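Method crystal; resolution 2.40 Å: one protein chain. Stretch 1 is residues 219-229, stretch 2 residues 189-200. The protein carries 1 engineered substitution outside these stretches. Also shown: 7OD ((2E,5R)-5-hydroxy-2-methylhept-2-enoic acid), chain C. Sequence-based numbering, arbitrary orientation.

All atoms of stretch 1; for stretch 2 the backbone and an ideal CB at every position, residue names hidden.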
ATOM      1  N   ASP A 219      -7.337  10.929  24.169  1.00 51.25           N
ATOM      2  CA  ASP A 219      -8.014  12.210  24.266  1.00 57.47           C
ATOM      3  C   ASP A 219      -8.442  12.490  25.694  1.00 54.54           C
ATOM      4  O   ASP A 219      -8.249  13.601  26.194  1.00 52.59           O
ATOM      5  CB  ASP A 219      -9.217  12.265  23.336  1.00 73.43           C
ATOM      6  CG  ASP A 219      -9.699  13.683  23.114  1.00 88.50           C
ATOM      7  OD1 ASP A 219      -9.044  14.412  22.339  1.00104.22           O
ATOM      8  OD2 ASP A 219     -10.718  14.073  23.728  1.00 88.44           O
ATOM      9  N   SER A 220      -9.014  11.495  26.375  1.00 51.39           N
ATOM     10  CA  SER A 220      -9.423  11.716  27.759  1.00 48.65           C
ATOM     11  C   SER A 220      -8.244  12.200  28.591  1.00 56.97           C
ATOM     12  O   SER A 220      -8.371  13.136  29.399  1.00 65.40           O
ATOM     13  CB  SER A 220      -9.993  10.425  28.346  1.00 46.02           C
ATOM     14  OG  SER A 220     -11.141   9.995  27.631  1.00 51.49           O
ATOM     15  N   CYS A 221      -7.071  11.602  28.367  1.00 56.43           N
ATOM     16  CA  CYS A 221      -5.881  12.045  29.081  1.00 57.57           C
ATOM     17  C   CYS A 221      -5.628  13.525  28.839  1.00 54.80           C
ATOM     18  O   CYS A 221      -5.376  14.283  29.783  1.00 55.18           O
ATOM     19  CB  CYS A 221      -4.666  11.214  28.662  1.00 52.63           C
ATOM     20  SG  CYS A 221      -4.629   9.572  29.393  1.00 67.23           S
ATOM     21  N   PHE A 222      -5.700  13.964  27.579  1.00 48.46           N
ATOM     22  CA  PHE A 222      -5.556  15.399  27.336  1.00 50.12           C
ATOM     23  C   PHE A 222      -6.681  16.213  27.974  1.00 60.18           C
ATOM     24  O   PHE A 222      -6.461  17.367  28.364  1.00 58.68           O
ATOM     25  CB  PHE A 222      -5.483  15.681  25.836  1.00 52.54           C
ATOM     26  CG  PHE A 222      -4.310  15.037  25.154  1.00 53.79           C
ATOM     27  CD1 PHE A 222      -3.236  14.562  25.893  1.00 58.62           C
ATOM     28  CD2 PHE A 222      -4.270  14.921  23.772  1.00 57.56           C
ATOM     29  CE1 PHE A 222      -2.156  13.964  25.271  1.00 52.36           C
ATOM     30  CE2 PHE A 222      -3.192  14.332  23.141  1.00 59.06           C
ATOM     31  CZ  PHE A 222      -2.133  13.850  23.893  1.00 55.71           C
ATOM     32  N   GLN A 223      -7.882  15.633  28.103  1.00 55.25           N
ATOM     33  CA  GLN A 223      -9.004  16.348  28.708  1.00 54.53           C
ATOM     34  C   GLN A 223      -8.763  16.618  30.181  1.00 58.48           C
ATOM     35  O   GLN A 223      -9.334  17.562  30.738  1.00 48.36           O
ATOM     36  CB  GLN A 223     -10.301  15.556  28.566  1.00 46.71           C
ATOM     37  CG  GLN A 223     -10.747  15.251  27.160  1.00 54.00           C
ATOM     38  CD  GLN A 223     -11.859  14.225  27.157  1.00 56.24           C
ATOM     39  OE1 GLN A 223     -12.553  14.059  28.155  1.00 60.43           O
ATOM     40  NE2 GLN A 223     -12.018  13.514  26.047  1.00 61.93           N
ATOM     41  N   SER A 224      -7.948  15.788  30.835  1.00 62.54           N
ATOM     42  CA  SER A 224      -7.712  16.005  32.258  1.00 60.71           C
ATOM     43  C   SER A 224      -7.229  17.423  32.545  1.00 55.56           C
ATOM     44  O   SER A 224      -7.557  17.987  33.593  1.00 64.27           O
ATOM     45  CB  SER A 224      -6.699  14.991  32.793  1.00 59.03           C
ATOM     46  OG  SER A 224      -5.453  15.105  32.126  1.00 60.41           O
ATOM     47  N   ILE A 225      -6.470  18.032  31.627  1.00 46.69           N
ATOM     48  CA  ILE A 225      -5.913  19.347  31.934  1.00 52.32           C
ATOM     49  C   ILE A 225      -7.018  20.373  32.088  1.00 59.01           C
ATOM     50  O   ILE A 225      -6.841  21.370  32.798  1.00 63.89           O
ATOM     51  CB  ILE A 225      -4.903  19.828  30.871  1.00 59.87           C
ATOM     52  CG1 ILE A 225      -5.627  20.547  29.734  1.00 59.61           C
ATOM     53  CG2 ILE A 225      -4.043  18.676  30.354  1.00 63.93           C
ATOM     54  CD1 ILE A 225      -4.925  21.813  29.293  1.00 72.71           C
ATOM     55  N   ILE A 226      -8.171  20.140  31.462  1.00 55.55           N
ATOM     56  CA  ILE A 226      -9.270  21.085  31.582  1.00 48.45           C
ATOM     57  C   ILE A 226      -9.622  21.294  33.045  1.00 52.97           C
ATOM     58  O   ILE A 226     -10.097  22.369  33.431  1.00 51.60           O
ATOM     59  CB  ILE A 226     -10.489  20.584  30.783  1.00 47.26           C
ATOM     60  CG1 ILE A 226     -10.223  20.663  29.278  1.00 46.81           C
ATOM     61  CG2 ILE A 226     -11.753  21.354  31.182  1.00 43.41           C
ATOM     62  CD1 ILE A 226      -9.844  22.049  28.793  1.00 55.34           C
ATOM     63  N   ALA A 227      -9.385  20.281  33.885  1.00 51.18           N
ATOM     64  CA  ALA A 227      -9.758  20.357  35.292  1.00 55.71           C
ATOM     65  C   ALA A 227      -8.898  21.327  36.088  1.00 57.28           C
ATOM     66  O   ALA A 227      -9.255  21.651  37.226  1.00 69.38           O
ATOM     67  CB  ALA A 227      -9.696  18.967  35.930  1.00 53.46           C
ATOM     68  N   LEU A 228      -7.798  21.811  35.524  1.00 52.79           N
ATOM     69  CA  LEU A 228      -6.970  22.806  36.188  1.00 53.74           C
ATOM     70  C   LEU A 228      -7.256  24.226  35.721  1.00 58.33           C
ATOM     71  O   LEU A 228      -6.581  25.155  36.171  1.00 64.18           O
ATOM     72  CB  LEU A 228      -5.489  22.486  35.971  1.00 56.75           C
ATOM     73  CG  LEU A 228      -5.075  21.044  36.248  1.00 58.15           C
ATOM     74  CD1 LEU A 228      -3.646  20.813  35.794  1.00 59.66           C
ATOM     75  CD2 LEU A 228      -5.221  20.717  37.728  1.00 65.05           C
ATOM     76  N   VAL A 229      -8.229  24.417  34.829  1.00 61.15           N
ATOM     77  CA  VAL A 229      -8.515  25.735  34.271  1.00 69.05           C
ATOM     78  C   VAL A 229     -10.014  26.021  34.291  1.00 73.83           C
ATOM     79  O   VAL A 229     -10.506  26.859  33.528  1.00 78.05           O
ATOM     80  CB  VAL A 229      -7.958  25.847  32.839  1.00 67.21           C
ATOM     81  CG1 VAL A 229      -6.467  25.559  32.827  1.00 57.96           C
ATOM     82  CG2 VAL A 229      -8.689  24.892  31.922  1.00 67.98           C
ATOM     83  N   UNK A 189     -10.388  14.321  41.192  1.00 59.62           N
ATOM     84  CA  UNK A 189      -9.915  14.864  42.459  1.00 67.20           C
ATOM     85  C   UNK A 189      -8.896  15.950  42.166  1.00 66.18           C
ATOM     86  O   UNK A 189      -7.908  15.705  41.465  1.00 69.45           O
ATOM     87  CB  UNK A 189      -9.313  13.771  43.345  1.00 67.20           C
ATOM     88  N   UNK A 190      -9.136  17.140  42.695  1.00 58.00           N
ATOM     89  CA  UNK A 190      -8.238  18.267  42.503  1.00 70.14           C
ATOM     90  C   UNK A 190      -7.316  18.416  43.703  1.00 81.02           C
ATOM     91  O   UNK A 190      -7.726  18.191  44.851  1.00 85.32           O
ATOM     92  CB  UNK A 190      -9.030  19.556  42.273  1.00 70.14           C
ATOM     93  N   UNK A 191      -6.069  18.791  43.418  1.00 79.18           N
ATOM     94  CA  UNK A 191      -5.084  19.195  44.394  1.00 84.38           C
ATOM     95  C   UNK A 191      -4.546  20.570  44.043  1.00 89.51           C
ATOM     96  O   UNK A 191      -5.196  21.367  43.360  1.00 89.15           O
ATOM     97  CB  UNK A 191      -3.949  18.172  44.476  1.00 84.38           C
ATOM     98  N   UNK A 192      -3.324  20.829  44.493  1.00 89.98           N
ATOM     99  CA  UNK A 192      -2.680  22.111  44.224  1.00100.80           C
ATOM    100  C   UNK A 192      -1.909  21.997  42.909  1.00 94.50           C
ATOM    101  O   UNK A 192      -0.828  21.401  42.852  1.00100.40           O
ATOM    102  CB  UNK A 192      -1.754  22.518  45.372  1.00100.80           C
ATOM    103  N   UNK A 193      -2.462  22.578  41.844  1.00 75.07           N
ATOM    104  CA  UNK A 193      -1.864  22.473  40.525  1.00 64.81           C
ATOM    105  C   UNK A 193      -1.745  21.061  39.991  1.00 68.71           C
ATOM    106  O   UNK A 193      -0.956  20.816  39.078  1.00 64.03           O
ATOM    107  CB  UNK A 193      -0.474  23.111  40.550  1.00 64.81           C
ATOM    108  N   UNK A 194      -2.506  20.118  40.539  1.00 74.93           N
ATOM    109  CA  UNK A 194      -2.459  18.728  40.112  1.00 73.67           C
ATOM    110  C   UNK A 194      -3.871  18.157  40.160  1.00 68.79           C
ATOM    111  O   UNK A 194      -4.723  18.639  40.911  1.00 69.74           O
ATOM    112  CB  UNK A 194      -1.505  17.912  40.987  1.00 73.67           C
ATOM    113  N   UNK A 195      -4.115  17.132  39.350  1.00 61.69           N
ATOM    114  CA  UNK A 195      -5.430  16.510  39.259  1.00 60.99           C
ATOM    115  C   UNK A 195      -5.257  15.013  39.055  1.00 60.56           C
ATOM    116  O   UNK A 195      -4.351  14.571  38.339  1.00 59.35           O
ATOM    117  CB  UNK A 195      -6.253  17.123  38.124  1.00 60.99           C
ATOM    118  N   UNK A 196      -6.146  14.239  39.676  1.00 54.40           N
ATOM    119  CA  UNK A 196      -6.185  12.788  39.553  1.00 59.28           C
ATOM    120  C   UNK A 196      -7.563  12.377  39.057  1.00 60.79           C
ATOM    121  O   UNK A 196      -8.570  12.636  39.724  1.00 63.70           O
ATOM    122  CB  UNK A 196      -5.858  12.110  40.885  1.00 59.28           C
ATOM    123  N   UNK A 197      -7.607  11.774  37.875  1.00 54.49           N
ATOM    124  CA  UNK A 197      -8.848  11.319  37.268  1.00 56.94           C
ATOM    125  C   UNK A 197      -8.924   9.799  37.313  1.00 65.13           C
ATOM    126  O   UNK A 197      -7.947   9.111  36.999  1.00 64.54           O
ATOM    127  CB  UNK A 197      -8.962  11.820  35.827  1.00 56.94           C
ATOM    128  N   UNK A 198     -10.076   9.285  37.725  1.00 69.09           N
ATOM    129  CA  UNK A 198     -10.417   7.889  37.529  1.00 67.43           C
ATOM    130  C   UNK A 198     -11.180   7.754  36.221  1.00 66.03           C
ATOM    131  O   UNK A 198     -12.112   8.529  35.957  1.00 75.27           O
ATOM    132  CB  UNK A 198     -11.236   7.349  38.703  1.00 67.43           C
ATOM    133  N   UNK A 199     -10.800   6.748  35.430  1.00 68.25           N
ATOM    134  CA  UNK A 199     -11.333   6.529  34.095  1.00 66.41           C
ATOM    135  C   UNK A 199     -11.843   5.106  33.944  1.00 72.49           C
ATOM    136  O   UNK A 199     -11.230   4.154  34.441  1.00 76.06           O
ATOM    137  CB  UNK A 199     -10.268   6.825  33.037  1.00 66.41           C
ATOM    138  N   UNK A 200     -12.970   4.978  33.249  1.00 69.94           N
ATOM    139  CA  UNK A 200     -13.539   3.693  32.881  1.00 70.97           C
ATOM    140  C   UNK A 200     -13.816   3.695  31.386  1.00 71.35           C
ATOM    141  O   UNK A 200     -14.084   4.742  30.788  1.00 73.09           O
ATOM    142  CB  UNK A 200     -14.813   3.403  33.676  1.00 70.97           C
TER
HETATM  143  OAB 7OD C1301     -10.667  21.217  18.828  1.00 97.06           O
HETATM  144  CAA 7OD C1301      -9.762  20.511  18.338  1.00 99.15           C
HETATM  145  OAI 7OD C1301      -9.461  20.637  17.129  1.00102.31           O
HETATM  146  CAC 7OD C1301      -9.021  19.498  19.217  1.00 98.78           C
HETATM  147  CAK 7OD C1301      -7.908  18.631  18.606  1.00 98.97           C
HETATM  148  CAD 7OD C1301      -9.387  19.343  20.703  1.00 99.76           C
HETATM  149  CAE 7OD C1301      -8.613  18.314  21.544  1.00101.78           C
HETATM  150  CAF 7OD C1301      -8.913  18.307  23.063  1.00103.88           C
HETATM  151  OAH 7OD C1301      -9.728  17.171  23.369  1.00 97.22           O
HETATM  152  CAG 7OD C1301      -9.622  19.568  23.570  1.00103.39           C
HETATM  153  CAJ 7OD C1301      -9.506  19.598  25.096  1.00104.23           C

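At position 189 the ideal CB has nothing of stretch 1 within 5.5 Å, so almost any strand-compatible side chain would serve; it is Trp189, whose backbone pairs with 196 in both directions. Position 190 points sideways, its ideal CB 5.5 Å from Ala227 O. A short side chain would leave that gap open, whereas a branched or flexible one could bend into it. Leu190 does so: with chi1 m and chi2 t, its CD2 lies 3.3 Å from Ala227 O and 3.9 Å from Leu228 CD2.

Stretch 1 offers the ideal CBs of 191 to 193 no contact within 5.5 Å. Phi/psi of -125/-154 at 191 does not single out a residue; it is Gly191, whose N donates to the O of 194. Position 192, in the loop or turn with 193, points away and would tolerate a polar or charged residue; Glu192 is poorly ordered and touches a crystal neighbour. At 193 a phi of 61° by itself favours glycine, with asparagine a possible alternative. Gly193 brings its backbone C to 4.2 Å from Leu228 CD2.

Position 194 points away, leaving its side chain unconstrained by stretch 1. The residue is Glu194, and its backbone C meets Leu228 CD2 at 3.8 Å.

Position 195 is the most closely framed: its ideal CB points toward stretch 1, 3.8 Å from Leu228 CD2, 4.5 Å from Ala227 CB and 4.8 Å from Ser224 O. This largely apolar setting suits valine, isoleucine or perhaps alanine. Val195 spreads its two methyls along the helical segment, CG2 packing 3.8 Å from Ala227 CB while CG1 approaches Ser224 O at 3.9 Å.

Position 196 points away and is undecided by stretch 1; Leu196 makes no contact with it.

At 197 the CB again points toward stretch 1, 4.9 Å from Ser224 CB. With the CA of 197 and Ser224 CA 7.0 Å apart, a small or medium side chain such as alanine, serine, cysteine or valine is plausible. Cys197 places SG 3.9 Å from Ser224 CB. Ser224 OG is already engaged, donating to Cys221 O over a very short 2.5 Å.

Position 198 is out of reach of stretch 1, which therefore does not choose among side chains; Gln198 extends with chi1 and chi2 both t. Position 199 points toward stretch 1, but its CA is 8.4 Å from Ser220 CA, so a long side chain is needed. Leucine, methionine or glutamine could be considered. Met199 reaches across, its CE 3.4 Å from Ser220 CB and 3.8 Å from Cys221 N.

Position 200 is out of reach, compatible with a polar residue; Lys200 is fully extended beyond chi1.

Stretch 2, residues 189-200: WLGEGEVLCQMK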
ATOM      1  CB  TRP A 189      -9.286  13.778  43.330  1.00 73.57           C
ATOM      2  CG  TRP A 189     -10.268  12.794  43.827  1.00 78.45           C
ATOM      3  CD1 TRP A 189     -10.971  12.852  44.991  1.00 82.00           C
ATOM      4  CD2 TRP A 189     -10.656  11.582  43.179  1.00 80.80           C
ATOM      5  NE1 TRP A 189     -11.783  11.751  45.107  1.00 83.97           N
ATOM      6  CE2 TRP A 189     -11.607  10.954  44.006  1.00 83.36           C
ATOM      7  CE3 TRP A 189     -10.294  10.968  41.976  1.00 76.83           C
ATOM      8  CZ2 TRP A 189     -12.202   9.741  43.671  1.00 85.62           C
ATOM      9  CZ3 TRP A 189     -10.883   9.763  41.644  1.00 84.20           C
ATOM     10  CH2 TRP A 189     -11.828   9.161  42.489  1.00 87.86           C
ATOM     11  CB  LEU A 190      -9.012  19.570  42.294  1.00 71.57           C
ATOM     12  CG  LEU A 190      -9.527  19.894  40.895  1.00 69.28           C
ATOM     13  CD1 LEU A 190     -10.278  21.211  40.931  1.00 70.27           C
ATOM     14  CD2 LEU A 190      -8.378  19.967  39.897  1.00 69.06           C
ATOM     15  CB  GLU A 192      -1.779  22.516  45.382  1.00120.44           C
ATOM     16  CG  GLU A 192      -1.661  24.022  45.533  1.00141.01           C
ATOM     17  CD  GLU A 192      -3.007  24.724  45.406  1.00154.23           C
ATOM     18  OE1 GLU A 192      -3.532  24.808  44.276  1.00157.94           O
ATOM     19  OE2 GLU A 192      -3.544  25.179  46.436  1.00159.47           O
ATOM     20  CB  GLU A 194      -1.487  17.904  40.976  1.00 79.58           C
ATOM     21  CG  GLU A 194      -1.867  17.816  42.448  1.00 85.91           C
ATOM     22  CD  GLU A 194      -0.662  17.583  43.353  1.00 91.95           C
ATOM     23  OE1 GLU A 194      -0.710  18.003  44.533  1.00 94.90           O
ATOM     24  OE2 GLU A 194       0.336  16.995  42.884  1.00 88.60           O
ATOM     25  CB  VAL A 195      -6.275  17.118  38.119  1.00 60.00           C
ATOM     26  CG1 VAL A 195      -5.673  16.770  36.769  1.00 50.72           C
ATOM     27  CG2 VAL A 195      -7.719  16.629  38.204  1.00 59.41           C
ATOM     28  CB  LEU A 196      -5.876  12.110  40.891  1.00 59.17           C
ATOM     29  CG  LEU A 196      -6.140  10.602  40.959  1.00 54.81           C
ATOM     30  CD1 LEU A 196      -5.049   9.826  40.251  1.00 61.48           C
ATOM     31  CD2 LEU A 196      -6.281  10.135  42.405  1.00 58.87           C
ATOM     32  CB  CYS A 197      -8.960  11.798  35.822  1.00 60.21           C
ATOM     33  SG  CYS A 197      -9.011  13.586  35.649  1.00 69.80           S
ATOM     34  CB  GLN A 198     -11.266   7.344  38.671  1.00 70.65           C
ATOM     35  CG  GLN A 198     -11.597   5.879  38.474  1.00 80.95           C
ATOM     36  CD  GLN A 198     -12.486   5.331  39.557  1.00 94.20           C
ATOM     37  OE1 GLN A 198     -13.607   5.801  39.749  1.00 90.66           O
ATOM     38  NE2 GLN A 198     -11.996   4.331  40.275  1.00105.23           N
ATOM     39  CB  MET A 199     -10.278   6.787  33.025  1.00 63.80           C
ATOM     40  CG  MET A 199     -10.123   8.242  32.676  1.00 75.18           C
ATOM     41  SD  MET A 199      -8.434   8.655  32.253  1.00 75.20           S
ATOM     42  CE  MET A 199      -8.674  10.260  31.492  1.00 70.36           C
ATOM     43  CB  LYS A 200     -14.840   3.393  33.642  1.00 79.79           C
ATOM     44  CG  LYS A 200     -14.671   3.156  35.132  1.00100.10           C
ATOM     45  CD  LYS A 200     -16.015   2.855  35.787  1.00119.35           C
ATOM     46  CE  LYS A 200     -15.864   2.519  37.266  1.00131.34           C
ATOM     47  NZ  LYS A 200     -17.176   2.233  37.916  1.00134.14           N
TER
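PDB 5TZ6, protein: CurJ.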